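2-hydroxyisocaproyl-CoA dehydratase activator (Clostridium difficile, PDB 4EHU) activates (R)-2-hydroxyisocaproyl-CoA dehydratase in L-leucine fermentation by passing it one electron from a dimer-bound [4Fe-4S] cluster as ATP is hydrolysed. Local coordinates at residues L147-S151 with V186-H190; D56-V60 with E255-Q260; T3-D7 with V42-Y47; S81-G86 with L246-Y251. All blocks are in the same frame, centred on the assembly; numbering follows the deposited sequence. Where two conformers were deposited one is given.

Interaction 1: L147-S151 with V186-H190; sequences LGSIS and VAGIH. With ACT (acetate ion), chain I.
Residues 147-151 form a short helix whose axis runs 9.4 Å from that of 186-190 at an angle of 118°, and the two backbones come nearest at Ser151 and Ala187, with the CA atoms 5.1 Å apart. Val186 fills the middle of the contact with its two methyls. CG1 lies 3.5 Å from the carbonyl O of Leu147 and also touches Ser151 CB, while CG2 rests 3.9 Å from Ile150 CG2, those two side chains meeting nearly at right angles. The imidazole of His190, one turn further on, reaches the short helix edge-on. Its ND1 is 3.4 Å from Ser151 CB. CE1 lies against Leu147 O and NE2 against Leu147 CB, so one edge of the ring spans a full turn of the partner helix. The carbonyl O of Val186 sits over a face of this ring, displaced from the ring centre. In the conformer given, Ser151 OG stands between its own backbone N and carbonyl carbon (chi1 69°), where OG lies 2.8 Å from Gly148 O. The same Ser151 OG is 2.9 Å from O of the acetate, which probably came from the crystallisation liquor. The contact joins helix 147-151 to helix 182-204, with the Leu147 side chain about 6 Å from the bound ATP analogue. It pairs an apolar half, continued by Ile140 of helix 130-140 against Leu147 and Val186, with a polar side, where Gly148 O and the acetate share Arg224 NH2, which would be expected to stabilise the acetate's negative charge.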
loop_
_atom_site.group_PDB
_atom_site.type_symbol
_atom_site.label_atom_id
_atom_site.label_comp_id
_atom_site.label_asym_id
_atom_site.label_seq_id
_atom_site.Cartn_x
_atom_site.Cartn_y
_atom_site.Cartn_z
ATOM N N LEU A 147 -7.648 -13.281 15.296
ATOM C CA LEU A 147 -6.593 -13.752 14.388
ATOM C C LEU A 147 -5.519 -14.576 15.098
ATOM O O LEU A 147 -5.089 -15.601 14.584
ATOM C CB LEU A 147 -5.924 -12.568 13.673
ATOM C CG LEU A 147 -6.854 -11.766 12.758
ATOM C CD1 LEU A 147 -6.091 -10.556 12.161
ATOM C CD2 LEU A 147 -7.422 -12.629 11.638
ATOM N N GLY A 148 -5.068 -14.116 16.259
ATOM C CA GLY A 148 -3.987 -14.777 16.966
ATOM C C GLY A 148 -4.350 -16.217 17.290
ATOM O O GLY A 148 -3.574 -17.147 17.052
ATOM N N SER A 149 -5.544 -16.405 17.839
ATOM C CA SER A 149 -5.972 -17.724 18.285
ATOM C C SER A 149 -6.208 -18.624 17.070
ATOM O O SER A 149 -5.871 -19.814 17.090
ATOM C CB SER A 149 -7.241 -17.598 19.132
ATOM O OG SER A 149 -7.797 -18.870 19.439
ATOM N N ILE A 150 -6.778 -18.065 16.009
ATOM C CA ILE A 150 -7.053 -18.859 14.812
ATOM C C ILE A 150 -5.744 -19.381 14.236
ATOM O O ILE A 150 -5.639 -20.560 13.862
ATOM C CB ILE A 150 -7.812 -18.034 13.767
ATOM C CG1 ILE A 150 -9.270 -17.892 14.219
ATOM C CG2 ILE A 150 -7.730 -18.694 12.377
ATOM C CD1 ILE A 150 -10.028 -16.788 13.509
ATOM N N SER A 151 -4.735 -18.513 14.177
ATOM C CA SER A 151 -3.470 -18.847 13.519
ATOM C C SER A 151 -2.741 -19.985 14.257
ATOM O O SER A 151 -1.963 -20.716 13.641
ATOM C CB SER A 151 -2.572 -17.603 13.419
ATOM O OG SER A 151 -2.120 -17.218 14.698
ATOM N N VAL A 186 -4.703 -17.147 7.628
ATOM C CA VAL A 186 -4.320 -16.212 8.691
ATOM C C VAL A 186 -2.823 -16.306 9.018
ATOM O O VAL A 186 -2.168 -15.268 9.176
ATOM C CB VAL A 186 -5.148 -16.438 9.968
ATOM C CG1 VAL A 186 -4.642 -15.547 11.113
ATOM C CG2 VAL A 186 -6.623 -16.166 9.690
ATOM N N ALA A 187 -2.261 -17.515 9.122
ATOM C CA ALA A 187 -0.824 -17.604 9.388
ATOM C C ALA A 187 -0.044 -16.884 8.286
ATOM O O ALA A 187 0.958 -16.235 8.578
ATOM C CB ALA A 187 -0.338 -19.075 9.515
ATOM N N GLY A 188 -0.475 -17.028 7.032
ATOM C CA GLY A 188 0.223 -16.377 5.923
ATOM C C GLY A 188 0.153 -14.871 6.043
ATOM O O GLY A 188 1.128 -14.195 5.779
ATOM N N ILE A 189 -1.012 -14.361 6.424
ATOM C CA ILE A 189 -1.207 -12.927 6.651
ATOM C C ILE A 189 -0.252 -12.422 7.752
ATOM O O ILE A 189 0.362 -11.373 7.620
ATOM C CB ILE A 189 -2.680 -12.678 7.037
ATOM C CG1 ILE A 189 -3.564 -12.717 5.772
ATOM C CG2 ILE A 189 -2.835 -11.360 7.802
ATOM C CD1 ILE A 189 -5.057 -12.905 6.115
ATOM N N HIS A 190 -0.095 -13.201 8.823
ATOM C CA HIS A 190 0.798 -12.830 9.894
ATOM C C HIS A 190 2.239 -12.835 9.437
ATOM O O HIS A 190 3.021 -11.953 9.790
ATOM C CB HIS A 190 0.609 -13.771 11.083
ATOM C CG HIS A 190 -0.696 -13.591 11.773
ATOM N ND1 HIS A 190 -1.227 -14.549 12.611
ATOM C CD2 HIS A 190 -1.550 -12.546 11.799
ATOM C CE1 HIS A 190 -2.384 -14.115 13.082
ATOM N NE2 HIS A 190 -2.602 -12.905 12.603
HETATM C C ACT I . 1.125 -19.548 14.351
HETATM O O ACT I . 0.553 -18.457 14.585
HETATM O OXT ACT I . 1.507 -20.229 15.341
HETATM C CH3 ACT I . 1.321 -20.036 12.944
#

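Interaction 2: D56-V60 with E255-Q260; sequences DIKKV and EAKESQ
Lys59 lays its aliphatic chain across Glu255 and Ala256, with CG 3.5 Å from the backbone N of Ala256 and CD against Glu255 CB. A bend at chi2 (-73°) followed by an extended remainder carries the ammonium group along the helix to Ser259. There NZ makes a weak hydrogen bond to OG of Ser259, at 3.4 Å. A firmer link runs through water: NZ donates to a water at 3.1 Å, and that water donates in turn to Glu255 OE1 at 2.9 Å. The direct separation of Lys59 NZ and Glu255 OE1 is 5.1 Å, so the opposite charges communicate through solvent, and their attraction is probably moderate.

Lys58 adds a second methylene beside Lys59, the CG atoms of both lysines standing 3.8 Å from Ala256 CB. Lys58 bends at chi2 and again at chi4, which brings NZ to 3.3 Å from the carbonyl O of Ala256 and alongside Gln260 CG. Each lysine thus lends methylene groups to the packing and leaves its nitrogen near polar atoms at the partly exposed border.

The contact joins the corner at Lys58, in the broken strand 57-63, to the later turns of helix 243-261, far from the nucleotide and cluster sites. Backbone hydrogen bonds of Lys58 with Tyr2 and of Lys59 with Met4 tie this corner to strand 2-8, while Met1 touches both Ala256 and Gln260, placing the start of the chain beside the same helix.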
loop_
_atom_site.group_PDB
_atom_site.type_symbol
_atom_site.label_atom_id
_atom_site.label_comp_id
_atom_site.label_asym_id
_atom_site.label_seq_id
_atom_site.Cartn_x
_atom_site.Cartn_y
_atom_site.Cartn_z
ATOM N N ASP A 56 -8.889 16.896 39.583
ATOM C CA ASP A 56 -8.099 15.983 40.407
ATOM C C ASP A 56 -6.787 15.547 39.746
ATOM O O ASP A 56 -5.925 14.968 40.400
ATOM C CB ASP A 56 -8.918 14.740 40.753
ATOM C CG ASP A 56 -10.154 15.065 41.555
ATOM O OD1 ASP A 56 -10.025 15.320 42.770
ATOM O OD2 ASP A 56 -11.254 15.063 40.969
ATOM N N ILE A 57 -6.644 15.804 38.454
ATOM C CA ILE A 57 -5.436 15.393 37.723
ATOM C C ILE A 57 -4.428 16.547 37.734
ATOM O O ILE A 57 -4.696 17.620 37.195
ATOM C CB ILE A 57 -5.759 14.999 36.269
ATOM C CG1 ILE A 57 -7.020 14.131 36.220
ATOM C CG2 ILE A 57 -4.570 14.251 35.632
ATOM C CD1 ILE A 57 -6.903 12.834 37.025
ATOM N N LYS A 58 -3.273 16.326 38.360
ATOM C CA LYS A 58 -2.287 17.389 38.554
ATOM C C LYS A 58 -1.583 17.797 37.255
ATOM O O LYS A 58 -1.393 18.990 37.021
ATOM C CB LYS A 58 -1.257 16.978 39.611
ATOM C CG LYS A 58 -0.146 17.988 39.829
ATOM C CD LYS A 58 -0.232 18.612 41.215
ATOM C CE LYS A 58 0.833 19.684 41.427
ATOM N NZ LYS A 58 2.215 19.124 41.499
ATOM N N LYS A 59 -1.189 16.808 36.436
ATOM C CA LYS A 59 -0.609 17.049 35.114
ATOM C C LYS A 59 -1.153 16.047 34.097
ATOM O O LYS A 59 -1.419 14.881 34.427
ATOM C CB LYS A 59 0.918 16.919 35.131
ATOM C CG LYS A 59 1.632 17.917 36.043
ATOM C CD LYS A 59 1.626 19.325 35.485
ATOM C CE LYS A 59 2.505 20.238 36.335
ATOM N NZ LYS A 59 2.534 21.654 35.861
ATOM N N VAL A 60 -1.311 16.523 32.871
ATOM C CA VAL A 60 -1.748 15.710 31.750
ATOM C C VAL A 60 -0.731 15.834 30.631
ATOM O O VAL A 60 -0.335 16.938 30.278
ATOM C CB VAL A 60 -3.108 16.196 31.206
ATOM C CG1 VAL A 60 -3.534 15.354 30.000
ATOM C CG2 VAL A 60 -4.166 16.158 32.302
ATOM N N GLU A 255 6.566 16.086 35.446
ATOM C CA GLU A 255 6.166 17.493 35.459
ATOM C C GLU A 255 5.618 17.885 36.817
ATOM O O GLU A 255 5.928 18.954 37.333
ATOM C CB GLU A 255 5.107 17.752 34.389
ATOM C CG GLU A 255 5.632 17.672 32.983
ATOM C CD GLU A 255 6.639 18.762 32.689
ATOM O OE1 GLU A 255 6.403 19.930 33.074
ATOM O OE2 GLU A 255 7.677 18.441 32.088
ATOM N N ALA A 256 4.789 17.027 37.392
ATOM C CA ALA A 256 4.191 17.301 38.691
ATOM C C ALA A 256 5.270 17.400 39.775
ATOM O O ALA A 256 5.247 18.304 40.610
ATOM C CB ALA A 256 3.178 16.220 39.026
ATOM N N LYS A 257 6.243 16.496 39.735
ATOM C CA LYS A 257 7.323 16.498 40.715
ATOM C C LYS A 257 8.225 17.708 40.530
ATOM O O LYS A 257 8.744 18.251 41.504
ATOM C CB LYS A 257 8.156 15.219 40.608
ATOM C CG LYS A 257 7.368 13.961 40.914
ATOM C CD LYS A 257 6.826 13.968 42.344
ATOM C CE LYS A 257 7.916 13.707 43.377
ATOM N NZ LYS A 257 7.340 13.432 44.732
ATOM N N GLU A 258 8.417 18.135 39.287
ATOM C CA GLU A 258 9.207 19.332 39.034
ATOM C C GLU A 258 8.539 20.550 39.670
ATOM O O GLU A 258 9.198 21.376 40.305
ATOM C CB GLU A 258 9.360 19.566 37.542
ATOM C CG GLU A 258 10.283 20.713 37.195
ATOM C CD GLU A 258 10.505 20.835 35.708
ATOM O OE1 GLU A 258 10.379 19.808 35.008
ATOM O OE2 GLU A 258 10.797 21.953 35.237
ATOM N N SER A 259 7.226 20.662 39.489
ATOM C CA SER A 259 6.449 21.746 40.115
ATOM C C SER A 259 6.495 21.748 41.646
ATOM O O SER A 259 6.527 22.814 42.281
ATOM C CB SER A 259 4.993 21.663 39.671
ATOM O OG SER A 259 4.874 21.957 38.295
ATOM N N GLN A 260 6.456 20.564 42.245
ATOM C CA GLN A 260 6.511 20.454 43.690
ATOM C C GLN A 260 7.885 20.878 44.205
ATOM O O GLN A 260 7.998 21.568 45.220
ATOM C CB GLN A 260 6.170 19.031 44.131
ATOM C CG GLN A 260 4.733 18.644 43.806
ATOM C CD GLN A 260 4.327 17.313 44.404
ATOM O OE1 GLN A 260 5.108 16.359 44.427
ATOM N NE2 GLN A 260 3.094 17.242 44.890
HETATM O O HOH W 1 3.763 21.119 33.115
#

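Interaction 3: T3-D7 with V42-Y47; sequences TMGLD and VLEKLY
Met4 is the first residue of 3-7 to reach the helix 42-47, and three of the helix's side chains receive it. An extended start, with CG anti to the backbone N (chi1 -177°) and chi2 likewise extended, projects the sulfur away from the strand until SD lies 3.5 Å from Leu43 CD2. The turn at chi3 (-83°) then directs the terminal methyl along the helix, where CE packs 3.7 Å from Leu46 CD1 and 4.0 Å from Tyr47 CE1. The methyl approaches the tyrosine ring obliquely, and the two side chains cross at about a right angle.

Two residues on, Leu6 points at the helix again and splits its methyls between two partners: CD2 is 3.9 Å from Val42 CG1, the two side chains sliding past each other in opposite directions, and CD1 is 4.2 Å from Leu43 CD2. Leu43 CD2 therefore touches both Met4 and Leu6 and bridges successive inward residues of the strand.

The segments run roughly antiparallel, 149° between their directions, with an axis separation of 11.0 Å that is filled by apolar side chains. Ile17 and Ser13 of strand 13-19 extend the surface beside Met4 and Val42, and Ser13 is also one of the ATP-binding residues. A helix laid on one face of a mixed sheet with strand order 3-2-1-4-5, in which strand 2-8 is central, is the layout of the actin-like ATPase fold, and here the helix packs on the first of the chain's two such sheets.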
loop_
_atom_site.group_PDB
_atom_site.type_symbol
_atom_site.label_atom_id
_atom_site.label_comp_id
_atom_site.label_asym_id
_atom_site.label_seq_id
_atom_site.Cartn_x
_atom_site.Cartn_y
_atom_site.Cartn_z
ATOM N N THR A 3 -1.709 11.629 37.816
ATOM C CA THR A 3 -1.397 12.212 36.518
ATOM C C THR A 3 -2.056 11.383 35.422
ATOM O O THR A 3 -2.463 10.250 35.654
ATOM C CB THR A 3 0.112 12.290 36.284
ATOM O OG1 THR A 3 0.680 10.971 36.323
ATOM C CG2 THR A 3 0.753 13.209 37.361
ATOM N N MET A 4 -2.176 11.961 34.236
ATOM C CA MET A 4 -2.838 11.281 33.125
ATOM C C MET A 4 -2.001 11.355 31.858
ATOM O O MET A 4 -1.395 12.380 31.568
ATOM C CB MET A 4 -4.197 11.928 32.858
ATOM C CG MET A 4 -5.000 11.239 31.772
ATOM S SD MET A 4 -6.655 11.930 31.611
ATOM C CE MET A 4 -7.526 11.040 32.898
ATOM N N GLY A 5 -1.981 10.248 31.119
ATOM C CA GLY A 5 -1.373 10.176 29.800
ATOM C C GLY A 5 -2.429 9.830 28.759
ATOM O O GLY A 5 -3.262 8.961 28.987
ATOM N N LEU A 6 -2.409 10.537 27.634
ATOM C CA LEU A 6 -3.303 10.257 26.517
ATOM C C LEU A 6 -2.445 9.996 25.294
ATOM O O LEU A 6 -1.518 10.746 25.028
ATOM C CB LEU A 6 -4.228 11.444 26.245
ATOM C CG LEU A 6 -5.288 11.744 27.304
ATOM C CD1 LEU A 6 -6.021 13.029 26.948
ATOM C CD2 LEU A 6 -6.259 10.581 27.439
ATOM N N ASP A 7 -2.750 8.933 24.561
ATOM C CA ASP A 7 -2.038 8.593 23.332
ATOM C C ASP A 7 -3.076 8.537 22.215
ATOM O O ASP A 7 -3.869 7.612 22.130
ATOM C CB ASP A 7 -1.295 7.253 23.512
ATOM C CG ASP A 7 -0.665 6.719 22.211
ATOM O OD1 ASP A 7 -0.741 7.357 21.139
ATOM O OD2 ASP A 7 -0.085 5.624 22.276
ATOM N N VAL A 42 -12.452 8.434 25.737
ATOM C CA VAL A 42 -11.445 7.861 26.618
ATOM C C VAL A 42 -11.523 8.550 27.978
ATOM O O VAL A 42 -11.549 7.903 29.022
ATOM C CB VAL A 42 -10.031 8.031 26.016
ATOM C CG1 VAL A 42 -8.960 7.746 27.043
ATOM C CG2 VAL A 42 -9.860 7.129 24.805
ATOM N N LEU A 43 -11.583 9.871 27.953
ATOM C CA LEU A 43 -11.643 10.663 29.171
ATOM C C LEU A 43 -12.871 10.329 30.004
ATOM O O LEU A 43 -12.773 10.155 31.217
ATOM C CB LEU A 43 -11.650 12.146 28.820
ATOM C CG LEU A 43 -10.312 12.698 28.334
ATOM C CD1 LEU A 43 -10.482 14.119 27.816
ATOM C CD2 LEU A 43 -9.304 12.649 29.467
ATOM N N GLU A 44 -14.028 10.248 29.355
ATOM C CA GLU A 44 -15.264 9.902 30.046
ATOM C C GLU A 44 -15.105 8.601 30.817
ATOM O O GLU A 44 -15.569 8.483 31.946
ATOM C CB GLU A 44 -16.415 9.751 29.054
ATOM C CG GLU A 44 -16.828 11.038 28.382
ATOM C CD GLU A 44 -17.803 10.803 27.246
ATOM O OE1 GLU A 44 -18.424 9.720 27.207
ATOM O OE2 GLU A 44 -17.940 11.698 26.387
ATOM N N LYS A 45 -14.451 7.621 30.206
ATOM C CA LYS A 45 -14.337 6.304 30.817
ATOM C C LYS A 45 -13.321 6.272 31.953
ATOM O O LYS A 45 -13.548 5.615 32.964
ATOM C CB LYS A 45 -13.999 5.252 29.767
ATOM C CG LYS A 45 -15.126 5.028 28.781
ATOM C CD LYS A 45 -15.188 3.587 28.319
ATOM C CE LYS A 45 -16.451 3.318 27.522
ATOM N NZ LYS A 45 -17.676 3.626 28.311
ATOM N N LEU A 46 -12.204 6.971 31.793
ATOM C CA LEU A 46 -11.237 7.076 32.878
ATOM C C LEU A 46 -11.868 7.726 34.100
ATOM O O LEU A 46 -11.676 7.258 35.219
ATOM C CB LEU A 46 -10.019 7.884 32.440
ATOM C CG LEU A 46 -9.265 7.216 31.290
ATOM C CD1 LEU A 46 -8.201 8.156 30.763
ATOM C CD2 LEU A 46 -8.660 5.891 31.730
ATOM N N TYR A 47 -12.612 8.806 33.873
ATOM C CA TYR A 47 -13.267 9.545 34.945
ATOM C C TYR A 47 -14.380 8.727 35.585
ATOM O O TYR A 47 -14.567 8.766 36.801
ATOM C CB TYR A 47 -13.837 10.861 34.410
ATOM C CG TYR A 47 -12.783 11.885 34.049
ATOM C CD1 TYR A 47 -11.638 12.040 34.823
ATOM C CD2 TYR A 47 -12.930 12.694 32.933
ATOM C CE1 TYR A 47 -10.673 12.979 34.495
ATOM C CE2 TYR A 47 -11.971 13.632 32.595
ATOM C CZ TYR A 47 -10.844 13.771 33.377
ATOM O OH TYR A 47 -9.895 14.711 33.036
#

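Interaction 4: S81-G86 with L246-Y251; sequences SCHARG and LGAALY
Gly247 meets the helix 81-86 backbone to backbone: its CA lies 3.2 Å from Cys82 O in a CA-H...O contact with an angle of 165° at the hydrogen. This is a close helix crossing built on glycines, within the actin-like ATPase fold. Gly86 and Gly247 approach to 3.8 Å between CA atoms, and the axes pass at 7.2 Å and 88°.

Around this point lie the side chains of Arg85 and Tyr251. CG of Arg85 packs over a face of the Tyr251 ring as a CH-pi contact, and the guanidinium lies above the same face in a cation-pi interaction, CZ being 4.9 Å from the ring centroid. The guanidinium and ring planes are nearly perpendicular, 85° apart, so the group presents its NH1 edge to the ring. Leu250 CB covers a face of the guanidinium, centred over it. Cys82 SG meets the Tyr251 ring at its edge, 5.2 Å from the centroid, and packs on Ala248 CB.

Further out, Asp254 OD2 forms a salt bridge with Arg85 NH1, which should help fix the rotation of the guanidinium over the ring. Phe89 of helix 79-90 backs Leu246 and Leu250. At the outer end of the ring a water donates to Ser81 O at 2.9 Å and lies 2.7 Å from Tyr251 OH.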
loop_
_atom_site.group_PDB
_atom_site.type_symbol
_atom_site.label_atom_id
_atom_site.label_comp_id
_atom_site.label_asym_id
_atom_site.label_seq_id
_atom_site.Cartn_x
_atom_site.Cartn_y
_atom_site.Cartn_z
ATOM N N SER A 81 9.397 8.882 22.650
ATOM C CA SER A 81 9.770 9.038 24.056
ATOM C C SER A 81 8.760 8.360 24.974
ATOM O O SER A 81 9.132 7.711 25.965
ATOM C CB SER A 81 9.863 10.517 24.436
ATOM O OG SER A 81 10.783 11.159 23.569
ATOM N N CYS A 82 7.480 8.524 24.667
ATOM C CA CYS A 82 6.459 7.969 25.538
ATOM C C CYS A 82 6.461 6.435 25.511
ATOM O O CYS A 82 6.371 5.825 26.568
ATOM C CB CYS A 82 5.079 8.521 25.213
ATOM S SG CYS A 82 4.900 10.280 25.688
ATOM N N HIS A 83 6.564 5.801 24.347
ATOM C CA HIS A 83 6.618 4.332 24.360
ATOM C C HIS A 83 7.869 3.831 25.069
ATOM O O HIS A 83 7.804 2.875 25.812
ATOM C CB HIS A 83 6.554 3.750 22.946
ATOM C CG HIS A 83 5.168 3.669 22.390
ATOM N ND1 HIS A 83 4.208 2.830 22.905
ATOM C CD2 HIS A 83 4.602 4.283 21.324
ATOM C CE1 HIS A 83 3.096 2.947 22.200
ATOM N NE2 HIS A 83 3.304 3.837 21.243
ATOM N N ALA A 84 9.011 4.474 24.848
ATOM C CA ALA A 84 10.224 4.038 25.534
ATOM C C ALA A 84 10.074 4.169 27.050
ATOM O O ALA A 84 10.454 3.253 27.784
ATOM C CB ALA A 84 11.431 4.822 25.056
ATOM N N ARG A 85 9.510 5.285 27.509
ATOM C CA ARG A 85 9.355 5.513 28.942
ATOM C C ARG A 85 8.406 4.483 29.541
ATOM O O ARG A 85 8.668 3.925 30.620
ATOM C CB ARG A 85 8.819 6.938 29.157
ATOM C CG ARG A 85 8.606 7.313 30.635
ATOM C CD ARG A 85 9.923 7.360 31.398
ATOM N NE ARG A 85 9.712 7.642 32.823
ATOM C CZ ARG A 85 9.465 8.851 33.310
ATOM N NH1 ARG A 85 9.407 9.894 32.491
ATOM N NH2 ARG A 85 9.281 9.021 34.624
ATOM N N GLY A 86 7.295 4.243 28.847
ATOM C CA GLY A 86 6.308 3.275 29.294
ATOM C C GLY A 86 6.881 1.861 29.360
ATOM O O GLY A 86 6.738 1.162 30.379
ATOM N N LEU A 246 0.934 5.204 29.053
ATOM C CA LEU A 246 1.652 5.045 30.314
ATOM C C LEU A 246 2.883 5.937 30.340
ATOM O O LEU A 246 3.140 6.609 31.344
ATOM C CB LEU A 246 2.059 3.582 30.499
ATOM C CG LEU A 246 2.894 3.307 31.738
ATOM C CD1 LEU A 246 2.131 3.720 32.998
ATOM C CD2 LEU A 246 3.215 1.806 31.776
ATOM N N GLY A 247 3.629 5.977 29.232
ATOM C CA GLY A 247 4.811 6.813 29.165
ATOM C C GLY A 247 4.434 8.274 29.329
ATOM O O GLY A 247 5.080 9.020 30.062
ATOM N N ALA A 248 3.366 8.679 28.660
ATOM C CA ALA A 248 2.854 10.046 28.819
ATOM C C ALA A 248 2.495 10.338 30.289
ATOM O O ALA A 248 2.810 11.411 30.823
ATOM C CB ALA A 248 1.638 10.280 27.906
ATOM N N ALA A 249 1.849 9.384 30.956
ATOM C CA ALA A 249 1.441 9.586 32.354
ATOM C C ALA A 249 2.674 9.734 33.252
ATOM O O ALA A 249 2.656 10.463 34.230
ATOM C CB ALA A 249 0.549 8.428 32.832
ATOM N N LEU A 250 3.754 9.051 32.896
ATOM C CA LEU A 250 4.988 9.111 33.664
ATOM C C LEU A 250 5.701 10.443 33.431
ATOM O O LEU A 250 6.251 11.029 34.371
ATOM C CB LEU A 250 5.905 7.945 33.285
ATOM C CG LEU A 250 5.482 6.610 33.883
ATOM C CD1 LEU A 250 6.100 5.446 33.079
ATOM C CD2 LEU A 250 5.897 6.545 35.343
ATOM N N TYR A 251 5.696 10.935 32.196
ATOM C CA TYR A 251 6.240 12.266 31.945
ATOM C C TYR A 251 5.382 13.295 32.655
ATOM O O TYR A 251 5.882 14.322 33.080
ATOM C CB TYR A 251 6.316 12.602 30.460
ATOM C CG TYR A 251 7.498 11.965 29.796
ATOM C CD1 TYR A 251 8.788 12.242 30.226
ATOM C CD2 TYR A 251 7.331 11.066 28.751
ATOM C CE1 TYR A 251 9.868 11.643 29.651
ATOM C CE2 TYR A 251 8.401 10.488 28.155
ATOM C CZ TYR A 251 9.674 10.765 28.606
ATOM O OH TYR A 251 10.756 10.162 28.002
HETATM O O HOH W 2 11.796 7.944 26.971
#

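Interactions 2, 3 and 4 cluster on one side of the chain's centre, with centres 14 to 15 Å apart, whereas interaction 1 lies on the opposite side, 30 to 43 Å from each of them. Interactions 2 and 4 share helix 243-261. Interactions 2 and 3 meet in the sheet where strands 2-8 and 57-63 are neighbours, Lys59 O being 3.0 Å from Met4 N, and interaction 3 touches interaction 4 through Thr3 OG1 and Ala249 O, 2.9 Å apart. Along the chain interaction 3 closes first; interaction 1 nests inside 4, and 4 inside 2. The late helix thus returns to the first sheet, completing that half of the actin-like fold after the chain has built the other.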